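Local coordinates for cobalamin (Vitamin B12) biosynthesis CbiX protein (Marinobacter aquaeolei, PDB 3LYH) that probably acts as a metal-binding lyase of the CbiX chelatase family, a group linked to cobalamin (vitamin B12) biosynthesis, at residues 55-59 and 60-64; 111-114 and 115-119. One frame throughout, in Å; residues are numbered along the deposited sequence.

Interaction 1 (55-59 and 60-64); sequences NRAKG and QGVEQ
K58 sends CG anti to its backbone N (chi1 -179°) and then bends at chi2 and chi4, while E63 sets CG beside its own backbone N and bends at chi2; the two turns bring an ammonium and a carboxylate together across the end of a helix. The side chains cross obliquely, and the E63 carboxylate meets the last two methylenes of the lysine as well as its charge: K58 CE lies 3.3 Å from E63 OE2, and K58 NZ makes a weak salt bridge of 3.2 Å to E63 OE1. The stronger partner of this ammonium is the carbonyl of H93, so the lysine is shared between the carboxylate and a neighbouring helix end.

Next to this pair the backbone closes in a Schellman motif. V62 N donates to A57 O at 2.8 Å and G61 N to K58 O at 2.9 Å, both donors standing above the carbonyl planes instead of lying in them. G61 is the C-prime residue, and its positive phi (89°) reverses the chain; any side chain there would collide with the carbonyl oxygen of Q60. Q60 N is held less firmly, by weak bonds to the carbonyls of R56 and A57. The reversal also presses V62 onto the helix: A57 CB and V62 CB meet at 3.7 Å, a small buried apolar contact. V62 O is buried without a hydrogen-bond donor and has just a weak CA-H contact from K58, with K58 CA 3.4 Å from V62 O.

The motif ends helix 50-59 and leads directly into strand 64-69 of the parallel sheet. A57 and V62 both rest on Q7 of strand 6-12, whereas K58 and E63 lean on V95 in the loop between helix 78-93 and strand 96-99.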
# COMPACT_ATOMS: atom_id res chain seq x y z
N ASN B 55 -3.67 24.86 -4.90
CA ASN B 55 -3.94 26.28 -4.60
C ASN B 55 -2.79 26.89 -3.78
O ASN B 55 -2.34 28.00 -4.05
CB ASN B 55 -5.28 26.40 -3.87
CG ASN B 55 -5.93 27.76 -4.04
OD1 ASN B 55 -6.28 28.16 -5.15
ND2 ASN B 55 -6.13 28.46 -2.93
N ARG B 56 -2.29 26.13 -2.81
CA ARG B 56 -1.19 26.55 -1.95
C ARG B 56 0.18 26.64 -2.63
O ARG B 56 0.95 27.57 -2.38
CB ARG B 56 -1.07 25.60 -0.73
CG ARG B 56 -1.97 25.90 0.45
CD ARG B 56 -1.30 25.43 1.77
NE ARG B 56 -2.28 25.18 2.83
CZ ARG B 56 -2.69 23.98 3.26
NH1 ARG B 56 -2.19 22.84 2.77
NH2 ARG B 56 -3.61 23.93 4.23
N ALA B 57 0.52 25.64 -3.45
CA ALA B 57 1.79 25.63 -4.15
C ALA B 57 1.77 26.78 -5.19
O ALA B 57 2.77 27.47 -5.36
CB ALA B 57 2.02 24.28 -4.81
N LYS B 58 0.60 26.96 -5.82
CA LYS B 58 0.34 28.00 -6.83
C LYS B 58 0.41 29.40 -6.23
O LYS B 58 1.06 30.28 -6.80
CB LYS B 58 -1.03 27.76 -7.49
CG LYS B 58 -1.45 28.74 -8.59
CD LYS B 58 -0.37 28.93 -9.65
CE LYS B 58 -0.78 29.97 -10.68
NZ LYS B 58 -1.56 29.33 -11.74
N GLY B 59 -0.25 29.60 -5.09
CA GLY B 59 -0.09 30.83 -4.30
C GLY B 59 1.36 31.16 -3.91
O GLY B 59 1.67 32.33 -3.63
N GLN B 60 2.24 30.16 -3.88
CA GLN B 60 3.69 30.33 -3.68
C GLN B 60 4.53 30.26 -4.97
O GLN B 60 5.75 30.10 -4.89
CB GLN B 60 4.21 29.26 -2.72
CG GLN B 60 3.48 29.23 -1.36
CD GLN B 60 4.10 30.15 -0.33
OE1 GLN B 60 3.56 31.22 -0.03
NE2 GLN B 60 5.24 29.75 0.21
N GLY B 61 3.88 30.34 -6.14
CA GLY B 61 4.60 30.35 -7.43
C GLY B 61 4.93 29.04 -8.13
O GLY B 61 5.61 29.04 -9.16
N VAL B 62 4.46 27.90 -7.59
CA VAL B 62 4.72 26.61 -8.20
C VAL B 62 3.70 26.37 -9.29
O VAL B 62 2.50 26.54 -9.08
CB VAL B 62 4.67 25.44 -7.19
CG1 VAL B 62 4.92 24.12 -7.90
CG2 VAL B 62 5.70 25.66 -6.08
N GLU B 63 4.20 26.00 -10.46
CA GLU B 63 3.36 25.77 -11.61
C GLU B 63 3.40 24.32 -12.13
O GLU B 63 2.55 24.00 -12.94
CB GLU B 63 3.76 26.73 -12.74
CG GLU B 63 3.81 28.20 -12.30
CD GLU B 63 2.45 28.78 -11.86
OE1 GLU B 63 1.39 28.26 -12.27
OE2 GLU B 63 2.46 29.79 -11.12
N GLN B 64 4.39 23.51 -11.68
CA GLN B 64 4.64 22.15 -12.21
C GLN B 64 4.49 21.18 -11.03
O GLN B 64 5.06 21.39 -9.95
CB GLN B 64 6.06 22.01 -12.77
CG GLN B 64 6.36 22.90 -14.00
CD GLN B 64 5.69 22.42 -15.27
OE1 GLN B 64 5.37 21.24 -15.42
NE2 GLN B 64 5.47 23.36 -16.21

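Interaction 2 (111-114 and 115-119); sequences LAIR and DVVKE
D115 OD1 stands at the edge of the R114 guanidinium, near its plane, but R114 NE and D115 OD1 are 4.2 Å apart, too far for a salt bridge, and the two planar groups are turned 37° from each other. A chi1 of -173° carries the arginine chain out beside its carbonyl carbon, and the bend at chi3 turns the guanidinium back toward D115. L111 CD2 sits 3.5 Å above the guanidinium plane, toward the rim, and R114 NH1 makes a weak hydrogen bond to S34 OG of the second subunit. This is the looser, more open side: L111 and K118 are exposed, R114 and D115 partly so, whereas A112, I113, V116 and V117 are buried.

The backbone is the tight part. Four successive i to i+4 bonds link the segments, D115 N to L111 O, V116 N to A112 O, V117 N to I113 O and K118 N to R114 O. The third, at 2.9 Å, is nearly straight, with an N-H...O angle of 165°, and V117 CG2 packs 3.3 Å from the same I113 O. I113 CG2 and V117 CG2 add a modest methyl contact at 4.3 Å.

D115 CG lies 3.3 Å from L111 O, yet neither carboxylate oxygen bonds to that acceptor, which is served by D115 N; OD2 instead forms a weak, long ion pair with R108 of the second subunit. With an alanine here, R114 and that R108 would probably each lose a nearby negative charge.

This turn belongs to helix 107-125, which follows strand 96-99 and meets the second subunit. There I113 packs on I103, V117 on I35 and R114 on T31 of that subunit, while E119 forms a salt bridge with its R108, joining the turn to the dimer interface.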
# COMPACT_ATOMS: atom_id res chain seq x y z
N LEU B 111 10.56 -4.98 -2.84
CA LEU B 111 11.75 -5.20 -2.03
C LEU B 111 11.53 -4.80 -0.58
O LEU B 111 11.94 -5.55 0.34
CB LEU B 111 12.96 -4.46 -2.61
CG LEU B 111 13.37 -4.96 -3.99
CD1 LEU B 111 14.43 -3.96 -4.48
CD2 LEU B 111 13.85 -6.38 -4.06
N ALA B 112 10.86 -3.68 -0.36
CA ALA B 112 10.52 -3.21 0.97
C ALA B 112 9.64 -4.24 1.66
O ALA B 112 9.85 -4.57 2.81
CB ALA B 112 9.77 -1.86 0.93
N ILE B 113 8.66 -4.77 0.93
CA ILE B 113 7.78 -5.79 1.48
C ILE B 113 8.56 -7.04 1.92
O ILE B 113 8.36 -7.58 2.99
CB ILE B 113 6.62 -6.14 0.47
CG1 ILE B 113 5.66 -4.97 0.36
CG2 ILE B 113 5.90 -7.43 0.87
CD1 ILE B 113 4.68 -5.07 -0.82
N ARG B 114 9.50 -7.47 1.09
CA ARG B 114 10.36 -8.59 1.46
C ARG B 114 11.10 -8.29 2.78
O ARG B 114 11.22 -9.14 3.63
CB ARG B 114 11.38 -8.89 0.36
CG ARG B 114 12.18 -10.11 0.60
CD ARG B 114 13.23 -10.34 -0.44
NE ARG B 114 14.12 -9.20 -0.54
CZ ARG B 114 15.01 -9.04 -1.51
NH1 ARG B 114 15.14 -9.95 -2.48
NH2 ARG B 114 15.77 -7.95 -1.52
N ASP B 115 11.65 -7.09 2.86
CA ASP B 115 12.39 -6.69 4.05
C ASP B 115 11.51 -6.73 5.32
O ASP B 115 11.94 -7.22 6.37
CB ASP B 115 13.00 -5.30 3.87
CG ASP B 115 14.09 -5.25 2.79
OD1 ASP B 115 14.67 -6.31 2.39
OD2 ASP B 115 14.33 -4.11 2.31
N VAL B 116 10.26 -6.29 5.20
CA VAL B 116 9.31 -6.35 6.31
C VAL B 116 9.00 -7.80 6.65
O VAL B 116 8.96 -8.17 7.83
CB VAL B 116 8.01 -5.60 5.98
CG1 VAL B 116 6.92 -5.79 7.06
CG2 VAL B 116 8.31 -4.10 5.83
N VAL B 117 8.75 -8.63 5.62
CA VAL B 117 8.44 -10.04 5.84
C VAL B 117 9.61 -10.76 6.55
O VAL B 117 9.37 -11.56 7.49
CB VAL B 117 8.07 -10.79 4.55
CG1 VAL B 117 7.96 -12.27 4.81
CG2 VAL B 117 6.75 -10.25 3.99
N LYS B 118 10.85 -10.47 6.18
CA LYS B 118 12.03 -10.98 6.91
C LYS B 118 12.04 -10.60 8.40
O LYS B 118 12.37 -11.43 9.23
CB LYS B 118 13.34 -10.54 6.23
CG LYS B 118 13.57 -11.21 4.88
CD LYS B 118 14.65 -10.52 3.98
CE LYS B 118 16.09 -10.65 4.52
NZ LYS B 118 17.16 -10.12 3.55
N GLU B 119 11.70 -9.34 8.71
CA GLU B 119 11.59 -8.91 10.10
C GLU B 119 10.50 -9.73 10.81
O GLU B 119 10.73 -10.17 11.93
CB GLU B 119 11.24 -7.43 10.25
CG GLU B 119 12.24 -6.44 9.75
CD GLU B 119 11.73 -4.97 9.81
OE1 GLU B 119 10.53 -4.69 10.06
OE2 GLU B 119 12.59 -4.09 9.56

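How the interactions relate
Interaction 1 and interaction 2 lie on opposite sides of the chain's centre, their own centres about 37 Å apart, and hold different elements. The first ends helix 50-59 and hands the chain to a strand of the sheet; the second is an uninterrupted turn within helix 107-125. Both are partly buried, but they are covered differently: 55-64 rests on elements of its own chain, whereas the buried face of 111-119 packs against the second subunit. Their chemistry follows. A reversal at a glycine and a weak salt bridge mark the helix end, while regular helical bonding, an apolar row and charged groups directed across the interface mark the other.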